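Local coordinates for protein thiamine pyrophosphokinase (Saccharomyces cerevisiae, PDB 1IG0) that catalyses the transfer of a pyrophosphate group from ATP to thiamine, giving thiamine diphosphate and AMP, and works as a homodimer, at residues Lys65-Ala68 with Asp69-Asn73; Ser124-Phe127 with Thr128-Val131; Ile134-His137 with Phe138-Glu142; His201-Thr204 with Gln205-Leu209. All coordinates share one frame; numbering follows the deposited sequence.

Contact 1 of 4, residues Lys65-Ala68 with Asp69-Asn73; sequences KVCA and DGAAN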
loop_
_atom_site.group_PDB
_atom_site.type_symbol
_atom_site.label_atom_id
_atom_site.label_comp_id
_atom_site.label_asym_id
_atom_site.label_seq_id
_atom_site.Cartn_x
_atom_site.Cartn_y
_atom_site.Cartn_z
ATOM N N LYS B 65 0.452 15.526 -20.001
ATOM C CA LYS B 65 0.374 15.635 -18.548
ATOM C C LYS B 65 -1.095 15.722 -18.166
ATOM O O LYS B 65 -1.818 16.602 -18.634
ATOM C CB LYS B 65 1.107 16.877 -18.033
ATOM C CG LYS B 65 2.618 16.832 -18.181
ATOM C CD LYS B 65 3.053 17.229 -19.579
ATOM C CE LYS B 65 4.566 17.209 -19.708
ATOM N NZ LYS B 65 4.998 17.740 -21.027
ATOM N N VAL B 66 -1.532 14.803 -17.314
ATOM C CA VAL B 66 -2.925 14.768 -16.892
ATOM C C VAL B 66 -3.070 14.848 -15.378
ATOM O O VAL B 66 -2.328 14.202 -14.637
ATOM C CB VAL B 66 -3.617 13.474 -17.388
ATOM C CG1 VAL B 66 -5.045 13.403 -16.867
ATOM C CG2 VAL B 66 -3.608 13.431 -18.912
ATOM N N CYS B 67 -4.029 15.652 -14.932
ATOM C CA CYS B 67 -4.312 15.813 -13.513
ATOM C C CYS B 67 -5.659 15.179 -13.199
ATOM O O CYS B 67 -6.658 15.468 -13.859
ATOM C CB CYS B 67 -4.355 17.295 -13.130
ATOM S SG CYS B 67 -2.744 18.069 -12.914
ATOM N N ALA B 68 -5.680 14.306 -12.199
ATOM C CA ALA B 68 -6.915 13.648 -11.798
ATOM C C ALA B 68 -7.649 14.487 -10.757
ATOM O O ALA B 68 -7.290 14.492 -9.578
ATOM C CB ALA B 68 -6.617 12.261 -11.239
ATOM N N ASP B 69 -8.671 15.205 -11.213
ATOM C CA ASP B 69 -9.496 16.050 -10.356
ATOM C C ASP B 69 -8.696 16.889 -9.359
ATOM O O ASP B 69 -8.051 17.863 -9.740
ATOM C CB ASP B 69 -10.515 15.185 -9.607
ATOM C CG ASP B 69 -11.611 16.004 -8.955
ATOM O OD1 ASP B 69 -11.653 17.232 -9.180
ATOM O OD2 ASP B 69 -12.434 15.420 -8.219
ATOM N N GLY B 70 -8.747 16.507 -8.087
ATOM C CA GLY B 70 -8.037 17.241 -7.051
ATOM C C GLY B 70 -6.545 17.409 -7.277
ATOM O O GLY B 70 -5.915 18.284 -6.678
ATOM N N ALA B 71 -5.973 16.572 -8.136
ATOM C CA ALA B 71 -4.547 16.643 -8.434
ATOM C C ALA B 71 -4.164 18.033 -8.934
ATOM O O ALA B 71 -3.007 18.442 -8.827
ATOM C CB ALA B 71 -4.184 15.599 -9.475
ATOM N N ALA B 72 -5.139 18.749 -9.487
ATOM C CA ALA B 72 -4.900 20.095 -9.995
ATOM C C ALA B 72 -4.525 21.006 -8.834
ATOM O O ALA B 72 -3.668 21.879 -8.975
ATOM C CB ALA B 72 -6.143 20.622 -10.700
ATOM N N ASN B 73 -5.173 20.806 -7.689
ATOM C CA ASN B 73 -4.877 21.606 -6.504
ATOM C C ASN B 73 -3.458 21.279 -6.060
ATOM O O ASN B 73 -2.670 22.168 -5.741
ATOM C CB ASN B 73 -5.842 21.280 -5.357
ATOM C CG ASN B 73 -7.286 21.586 -5.695
ATOM O OD1 ASN B 73 -7.595 22.633 -6.263
ATOM N ND2 ASN B 73 -8.184 20.678 -5.330
#
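A68 and A71 close a type II' turn that carries the chain from the end of strand 64-68 into helix 71-78. The A71 N to A68 O bond of 2.9 Å is nearly straight at its hydrogen (170°), yet the donor sits well above the plane of the carbonyl, 48° out of it. D69, the first of the two central residues, takes the positive phi that this position of a type II' turn requires. The tight part of the contact lies just behind this bond, where the methyl A71 CB fits under the strand end, 3.4 Å from A68 N and 4.0 Å from C67 CB. A72 CB is more distant, at 4.5 Å from C67 CB. The outer ends are looser: K65 and N73 are partly exposed and look to other residues, the K65 amine to the carbonyls of H62 and D63, the N73 amide to the backbone of S100 and S102. With CG anti to the backbone N (chi1 -166°), D69 sends its carboxylate away from the turn, where it lies close to the like-charged carboxylate of D97 and makes a weak bond to S100 OG. Small methyls thus allow the chain to reverse closely, while the D69 side chain lies about 8 Å from bound thiamine at the carboxyl end of a parallel strand, consistent with a place in the active site.

Contact 2 of 4, residues Ser124-Phe127 with Thr128-Val131; sequences STDF and TKCV. With VIB (3-(4-amino-2-methyl-pyrimidin-5-ylmethyl)-5-(2-hydroxy-ethyl)-4-methyl-thiazol-3-ium), chain D.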
loop_
_atom_site.group_PDB
_atom_site.type_symbol
_atom_site.label_atom_id
_atom_site.label_comp_id
_atom_site.label_asym_id
_atom_site.label_seq_id
_atom_site.Cartn_x
_atom_site.Cartn_y
_atom_site.Cartn_z
ATOM N N SER B 124 -16.824 4.795 -11.423
ATOM C CA SER B 124 -15.492 4.665 -11.990
ATOM C C SER B 124 -14.606 5.622 -11.204
ATOM O O SER B 124 -15.064 6.669 -10.749
ATOM C CB SER B 124 -15.482 5.041 -13.476
ATOM O OG SER B 124 -15.609 6.439 -13.652
ATOM N N THR B 125 -13.343 5.254 -11.030
ATOM C CA THR B 125 -12.405 6.090 -10.293
ATOM C C THR B 125 -11.866 7.185 -11.200
ATOM O O THR B 125 -12.025 7.127 -12.421
ATOM C CB THR B 125 -11.221 5.259 -9.785
ATOM O OG1 THR B 125 -10.526 4.695 -10.907
ATOM C CG2 THR B 125 -11.712 4.137 -8.867
ATOM N N ASP B 126 -11.238 8.194 -10.606
ATOM C CA ASP B 126 -10.661 9.265 -11.400
ATOM C C ASP B 126 -9.532 8.664 -12.228
ATOM O O ASP B 126 -9.249 9.122 -13.333
ATOM C CB ASP B 126 -10.110 10.376 -10.504
ATOM C CG ASP B 126 -11.205 11.177 -9.828
ATOM O OD1 ASP B 126 -12.214 11.493 -10.494
ATOM O OD2 ASP B 126 -11.048 11.505 -8.635
ATOM N N PHE B 127 -8.895 7.628 -11.688
ATOM C CA PHE B 127 -7.801 6.959 -12.381
ATOM C C PHE B 127 -8.316 6.378 -13.699
ATOM O O PHE B 127 -7.722 6.595 -14.754
ATOM C CB PHE B 127 -7.225 5.842 -11.504
ATOM C CG PHE B 127 -5.810 5.461 -11.850
ATOM C CD1 PHE B 127 -4.828 5.430 -10.865
ATOM C CD2 PHE B 127 -5.455 5.141 -13.157
ATOM C CE1 PHE B 127 -3.514 5.087 -11.174
ATOM C CE2 PHE B 127 -4.143 4.796 -13.476
ATOM C CZ PHE B 127 -3.172 4.769 -12.484
ATOM N N THR B 128 -9.422 5.644 -13.634
ATOM C CA THR B 128 -10.003 5.050 -14.834
ATOM C C THR B 128 -10.434 6.140 -15.807
ATOM O O THR B 128 -10.295 5.986 -17.019
ATOM C CB THR B 128 -11.216 4.163 -14.495
ATOM O OG1 THR B 128 -10.781 3.054 -13.699
ATOM C CG2 THR B 128 -11.868 3.638 -15.768
ATOM N N LYS B 129 -10.959 7.240 -15.278
ATOM C CA LYS B 129 -11.381 8.353 -16.121
ATOM C C LYS B 129 -10.162 8.904 -16.864
ATOM O O LYS B 129 -10.240 9.267 -18.042
ATOM C CB LYS B 129 -12.008 9.461 -15.267
ATOM C CG LYS B 129 -13.345 9.103 -14.626
ATOM C CD LYS B 129 -13.887 10.270 -13.812
ATOM C CE LYS B 129 -15.289 9.990 -13.287
ATOM N NZ LYS B 129 -15.340 8.850 -12.329
ATOM N N CYS B 130 -9.030 8.949 -16.168
ATOM C CA CYS B 130 -7.794 9.456 -16.747
ATOM C C CYS B 130 -7.214 8.565 -17.837
ATOM O O CYS B 130 -6.898 9.046 -18.922
ATOM C CB CYS B 130 -6.745 9.672 -15.652
ATOM S SG CYS B 130 -7.088 11.070 -14.561
ATOM N N VAL B 131 -7.068 7.271 -17.561
ATOM C CA VAL B 131 -6.504 6.368 -18.559
ATOM C C VAL B 131 -7.390 6.261 -19.800
ATOM O O VAL B 131 -6.885 6.114 -20.916
ATOM C CB VAL B 131 -6.243 4.956 -17.978
ATOM C CG1 VAL B 131 -5.130 5.025 -16.936
ATOM C CG2 VAL B 131 -7.508 4.398 -17.364
HETATM C CM2 VIB D . -19.356 -1.764 -5.240
HETATM N N4A VIB D . -19.962 2.775 -7.139
HETATM C CM4 VIB D . -17.515 6.844 -5.073
HETATM O O1 VIB D . -13.087 6.783 -7.098
HETATM C C7 VIB D . -13.987 7.690 -6.461
HETATM C C6 VIB D . -15.375 7.604 -7.140
HETATM C C2 VIB D . -16.573 3.903 -6.929
HETATM S S1 VIB D . -15.395 4.796 -7.937
HETATM C C5 VIB D . -15.940 6.201 -6.946
HETATM C C4 VIB D . -16.882 5.848 -6.036
HETATM N N3 VIB D . -17.184 4.600 -6.075
HETATM C C7A VIB D . -18.192 3.971 -5.171
HETATM C C4A VIB D . -19.371 1.942 -6.168
HETATM N N3A VIB D . -19.647 0.559 -6.182
HETATM C C2A VIB D . -19.065 -0.288 -5.225
HETATM N N1A VIB D . -18.205 0.253 -4.253
HETATM C C6A VIB D . -17.924 1.635 -4.234
HETATM C C5A VIB D . -18.504 2.487 -5.191
HETATM O O HOH W 1 -12.875 2.428 -12.125
#
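K129 reaches back along the first turn of its helix to S124, and NZ donates a 2.8 Å bond to S124 OG. A bend at the last torsion (chi4 64°) turns NZ to this hydroxyl, and the amine has a further partner in T121 O. T125 supplies the N-cap: its OG1 accepts from T128 N at 3.1 Å with an angle of 165° at the hydrogen, taking up a backbone N-H that has no preceding turn to bond to. The helical ladder then begins with K129 N to T125 O, followed by C130 N to D126 O. A water joins T125 N to T128 OG1, at 2.7 Å from that hydroxyl. Among apolar groups, V131 CG1 lies in the plane of the F127 ring at its edge, 3.6 Å from CE2. Charge plays a looser part, D126 OD1 standing 4.5 Å from K129 NZ, beyond a salt bridge. Against the substrate, S124 O lies 3.4 Å from thiazolium S1 and T125 CA 3.3 Å from the hydroxyl O1 of the thiamine. Helix 126-139 starts here between other elements: F127 packs on helix 196-212 and strand 216-221, C130 on strand 64-68, and T125 meets S286 of the second subunit.

Contact 3 of 4, residues Ile134-His137 with Phe138-Glu142; sequences ISLH and FNSPE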
loop_
_atom_site.group_PDB
_atom_site.type_symbol
_atom_site.label_atom_id
_atom_site.label_comp_id
_atom_site.label_asym_id
_atom_site.label_seq_id
_atom_site.Cartn_x
_atom_site.Cartn_y
_atom_site.Cartn_z
ATOM N N ILE B 134 -6.600 9.395 -21.611
ATOM C CA ILE B 134 -5.266 9.310 -22.188
ATOM C C ILE B 134 -5.259 8.492 -23.476
ATOM O O ILE B 134 -4.657 8.898 -24.471
ATOM C CB ILE B 134 -4.272 8.698 -21.177
ATOM C CG1 ILE B 134 -4.080 9.668 -20.008
ATOM C CG2 ILE B 134 -2.941 8.401 -21.858
ATOM C CD1 ILE B 134 -3.319 9.089 -18.836
ATOM N N SER B 135 -5.933 7.346 -23.464
ATOM C CA SER B 135 -5.985 6.501 -24.650
ATOM C C SER B 135 -6.709 7.226 -25.785
ATOM O O SER B 135 -6.271 7.188 -26.936
ATOM C CB SER B 135 -6.695 5.182 -24.344
ATOM O OG SER B 135 -6.573 4.288 -25.439
ATOM N N LEU B 136 -7.820 7.881 -25.462
ATOM C CA LEU B 136 -8.576 8.622 -26.466
ATOM C C LEU B 136 -7.701 9.715 -27.075
ATOM O O LEU B 136 -7.681 9.909 -28.291
ATOM C CB LEU B 136 -9.823 9.249 -25.834
ATOM C CG LEU B 136 -11.009 8.317 -25.566
ATOM C CD1 LEU B 136 -12.071 9.054 -24.757
ATOM C CD2 LEU B 136 -11.580 7.823 -26.896
ATOM N N HIS B 137 -6.976 10.426 -26.219
ATOM C CA HIS B 137 -6.099 11.500 -26.672
ATOM C C HIS B 137 -5.117 11.027 -27.741
ATOM O O HIS B 137 -4.946 11.677 -28.773
ATOM C CB HIS B 137 -5.302 12.069 -25.496
ATOM C CG HIS B 137 -4.258 13.063 -25.903
ATOM N ND1 HIS B 137 -4.541 14.393 -26.122
ATOM C CD2 HIS B 137 -2.941 12.907 -26.179
ATOM C CE1 HIS B 137 -3.444 15.014 -26.519
ATOM N NE2 HIS B 137 -2.460 14.134 -26.562
ATOM N N PHE B 138 -4.470 9.896 -27.486
ATOM C CA PHE B 138 -3.484 9.360 -28.415
ATOM C C PHE B 138 -4.018 8.461 -29.524
ATOM O O PHE B 138 -3.438 8.410 -30.608
ATOM C CB PHE B 138 -2.409 8.578 -27.650
ATOM C CG PHE B 138 -1.453 9.444 -26.883
ATOM C CD1 PHE B 138 -1.374 9.357 -25.497
ATOM C CD2 PHE B 138 -0.625 10.343 -27.548
ATOM C CE1 PHE B 138 -0.482 10.154 -24.783
ATOM C CE2 PHE B 138 0.270 11.144 -26.845
ATOM C CZ PHE B 138 0.343 11.050 -25.460
ATOM N N ASN B 139 -5.120 7.763 -29.271
ATOM C CA ASN B 139 -5.629 6.827 -30.266
ATOM C C ASN B 139 -6.936 7.141 -30.987
ATOM O O ASN B 139 -7.360 6.371 -31.850
ATOM C CB ASN B 139 -5.708 5.435 -29.633
ATOM C CG ASN B 139 -4.411 5.039 -28.945
ATOM O OD1 ASN B 139 -3.335 5.131 -29.534
ATOM N ND2 ASN B 139 -4.508 4.593 -27.695
ATOM N N SER B 140 -7.576 8.254 -30.648
ATOM C CA SER B 140 -8.822 8.621 -31.310
ATOM C C SER B 140 -8.740 10.006 -31.943
ATOM O O SER B 140 -8.966 11.015 -31.275
ATOM C CB SER B 140 -9.989 8.587 -30.321
ATOM O OG SER B 140 -11.176 9.067 -30.934
ATOM N N PRO B 141 -8.405 10.073 -33.242
ATOM C CA PRO B 141 -8.310 11.368 -33.920
ATOM C C PRO B 141 -9.630 12.138 -33.832
ATOM O O PRO B 141 -9.647 13.371 -33.824
ATOM C CB PRO B 141 -7.963 10.975 -35.354
ATOM C CG PRO B 141 -7.157 9.734 -35.169
ATOM C CD PRO B 141 -7.971 8.986 -34.137
ATOM N N GLU B 142 -10.736 11.404 -33.767
ATOM C CA GLU B 142 -12.051 12.027 -33.677
ATOM C C GLU B 142 -12.234 12.712 -32.330
ATOM O O GLU B 142 -12.858 13.769 -32.245
ATOM C CB GLU B 142 -13.150 10.986 -33.889
ATOM C CG GLU B 142 -14.556 11.541 -33.755
ATOM C CD GLU B 142 -15.580 10.704 -34.488
ATOM O OE1 GLU B 142 -16.570 10.282 -33.853
ATOM O OE2 GLU B 142 -15.395 10.473 -35.702
#
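S135 OG is gripped by two groups, the side-chain amide of N139 one turn on and the hydroxyl of Y215. N139 ND2 donates to it at 3.1 Å, the oxygen lying within 5° of the amide plane, so this bond helps fix the rotation of the amide. The backbone repeats the link, N139 N giving a 2.7 Å bond to S135 O nearly along the C=O axis. Beside this polar pair lies an aromatic one. The rings of H137 and F138 form a T-shaped stack with planes at 86° and centroids 4.7 Å apart, in which the histidine is the edge: H137 CD2 stands 3.6 Å above the phenylalanine plane, over its centre. H137 CG is anti to the backbone N (chi1 173°), which swings the imidazole round to its neighbour, and ND1 is held by Y93 OH. I134 CG2 runs alongside F138 and meets CD1 at 4.1 Å, where both residues also face strands 38-43 and 64-68. Were the F138 ring cut back to the methyl of an alanine, the imidazole edge would probably lose the face it rests on and a gap would open beside I134. At the far end, S140 N bonds L136 O at 2.9 Å, and S140 CB touches L136 CD2. S140 is the first residue to leave helical angles, while its OG accepts from F143 N. One serine therefore ends helix 126-139 and serves as the N-cap of helix 141-148.

Contact 4 of 4, residues His201-Thr204 with Gln205-Leu209; sequences HSIT and QLYTL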
loop_
_atom_site.group_PDB
_atom_site.type_symbol
_atom_site.label_atom_id
_atom_site.label_comp_id
_atom_site.label_asym_id
_atom_site.label_seq_id
_atom_site.Cartn_x
_atom_site.Cartn_y
_atom_site.Cartn_z
ATOM N N HIS B 201 -6.480 0.378 -5.316
ATOM C CA HIS B 201 -7.025 0.599 -6.648
ATOM C C HIS B 201 -5.882 0.847 -7.622
ATOM O O HIS B 201 -5.894 0.345 -8.744
ATOM C CB HIS B 201 -7.964 1.801 -6.691
ATOM C CG HIS B 201 -8.456 2.109 -8.071
ATOM N ND1 HIS B 201 -9.311 1.272 -8.757
ATOM C CD2 HIS B 201 -8.158 3.121 -8.920
ATOM C CE1 HIS B 201 -9.516 1.755 -9.970
ATOM N NE2 HIS B 201 -8.828 2.875 -10.094
ATOM N N SER B 202 -4.899 1.633 -7.195
ATOM C CA SER B 202 -3.752 1.921 -8.046
ATOM C C SER B 202 -3.099 0.616 -8.482
ATOM O O SER B 202 -2.636 0.489 -9.617
ATOM C CB SER B 202 -2.736 2.790 -7.304
ATOM O OG SER B 202 -3.219 4.116 -7.157
ATOM N N ILE B 203 -3.069 -0.361 -7.582
ATOM C CA ILE B 203 -2.471 -1.648 -7.904
ATOM C C ILE B 203 -3.316 -2.418 -8.916
ATOM O O ILE B 203 -2.775 -3.080 -9.799
ATOM C CB ILE B 203 -2.272 -2.515 -6.640
ATOM C CG1 ILE B 203 -1.268 -1.838 -5.700
ATOM C CG2 ILE B 203 -1.778 -3.903 -7.030
ATOM C CD1 ILE B 203 0.070 -1.535 -6.341
ATOM N N THR B 204 -4.639 -2.335 -8.796
ATOM C CA THR B 204 -5.509 -3.036 -9.738
ATOM C C THR B 204 -5.249 -2.557 -11.167
ATOM O O THR B 204 -5.321 -3.343 -12.114
ATOM C CB THR B 204 -7.011 -2.824 -9.421
ATOM O OG1 THR B 204 -7.376 -1.457 -9.661
ATOM C CG2 THR B 204 -7.301 -3.181 -7.977
ATOM N N GLN B 205 -4.952 -1.269 -11.317
ATOM C CA GLN B 205 -4.685 -0.690 -12.631
ATOM C C GLN B 205 -3.543 -1.408 -13.346
ATOM O O GLN B 205 -3.587 -1.602 -14.561
ATOM C CB GLN B 205 -4.348 0.798 -12.498
ATOM C CG GLN B 205 -5.526 1.705 -12.150
ATOM C CD GLN B 205 -6.528 1.846 -13.288
ATOM O OE1 GLN B 205 -6.183 1.686 -14.459
ATOM N NE2 GLN B 205 -7.772 2.172 -12.947
ATOM N N LEU B 206 -2.514 -1.791 -12.597
ATOM C CA LEU B 206 -1.381 -2.497 -13.188
ATOM C C LEU B 206 -1.858 -3.793 -13.839
ATOM O O LEU B 206 -1.428 -4.146 -14.939
ATOM C CB LEU B 206 -0.326 -2.806 -12.120
ATOM C CG LEU B 206 0.462 -1.603 -11.593
ATOM C CD1 LEU B 206 1.282 -2.005 -10.380
ATOM C CD2 LEU B 206 1.358 -1.059 -12.695
ATOM N N TYR B 207 -2.756 -4.495 -13.153
ATOM C CA TYR B 207 -3.298 -5.750 -13.662
ATOM C C TYR B 207 -4.317 -5.549 -14.783
ATOM O O TYR B 207 -4.223 -6.185 -15.834
ATOM C CB TYR B 207 -3.961 -6.553 -12.537
ATOM C CG TYR B 207 -3.005 -7.161 -11.530
ATOM C CD1 TYR B 207 -2.827 -6.585 -10.275
ATOM C CD2 TYR B 207 -2.298 -8.330 -11.827
ATOM C CE1 TYR B 207 -1.972 -7.159 -9.331
ATOM C CE2 TYR B 207 -1.439 -8.912 -10.891
ATOM C CZ TYR B 207 -1.283 -8.323 -9.644
ATOM O OH TYR B 207 -0.449 -8.904 -8.713
ATOM N N THR B 208 -5.288 -4.664 -14.564
ATOM C CA THR B 208 -6.329 -4.421 -15.563
ATOM C C THR B 208 -5.832 -3.821 -16.877
ATOM O O THR B 208 -6.274 -4.232 -17.951
ATOM C CB THR B 208 -7.456 -3.523 -14.999
ATOM O OG1 THR B 208 -6.912 -2.266 -14.579
ATOM C CG2 THR B 208 -8.131 -4.203 -13.820
ATOM N N LEU B 209 -4.931 -2.848 -16.803
ATOM C CA LEU B 209 -4.399 -2.242 -18.020
ATOM C C LEU B 209 -3.617 -3.286 -18.808
ATOM O O LEU B 209 -3.696 -3.345 -20.032
ATOM C CB LEU B 209 -3.481 -1.064 -17.684
ATOM C CG LEU B 209 -4.153 0.198 -17.133
ATOM C CD1 LEU B 209 -3.094 1.243 -16.811
ATOM C CD2 LEU B 209 -5.146 0.743 -18.155
HETATM O O HOH W 2 -8.289 -1.193 -12.311
#
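Y207 presents the edge of its ring to T204 CA, while the amide of Q205 is turned 73° against the imidazole of H201. These groups lie on helix 196-212, the connecting helix of the beta-alpha-beta unit formed with strands 184-189 and 216-221. Q205 NE2 approaches H201 NE2 obliquely, to 3.1 Å, and has a hydrogen bond to T128 OG1 of the neighbouring helix. A bend at chi2 (-70°) curls the glutamine back to this position. I203 runs alongside Y207, CG2 to CE1 at 4.0 Å, and its CD1 meets L206 CD1; on that side F196 and V279 of the second subunit pack against I203 and Y207. H201 O is shared by two donors: Q205 N, at 3.2 Å and nearly in line with the carbonyl, and T204 OG1, at a short 2.5 Å in the carbonyl plane, on a lone pair. A valine in place of T204 would probably leave H201 O with the backbone donor but without the hydroxyl, and deprive the nearby water of one acceptor. T204 O in turn accepts an almost straight bond (177°) from T208 N. That water donates to T204 OG1 at 2.8 Å and lies 2.9 Å from T208 OG1, bridging the two threonine hydroxyls.

Overall arrangement
The four contacts show how local geometry varies with place in one alpha/beta domain. Contacts 1, 2 and 4 are buried and lie near bound thiamine; contact 3, whose centre lies about 18 Å from that of the chain, is partly exposed. Contacts 2 and 3 hold opposite ends of helix 126-139, polar capping at the substrate end and an aromatic pair with a serine junction at the other. Contact 1 lies against that helix, A68 CB touching C130 SG at 3.6 Å and V66 touching I134. Contact 4 flanks it too, F127 CD2 lying 3.5 Å from Q205 CD. Methyl groups dominate contact 1, whereas contact 4 mixes hydroxyl bonds with apolar packing toward the second subunit.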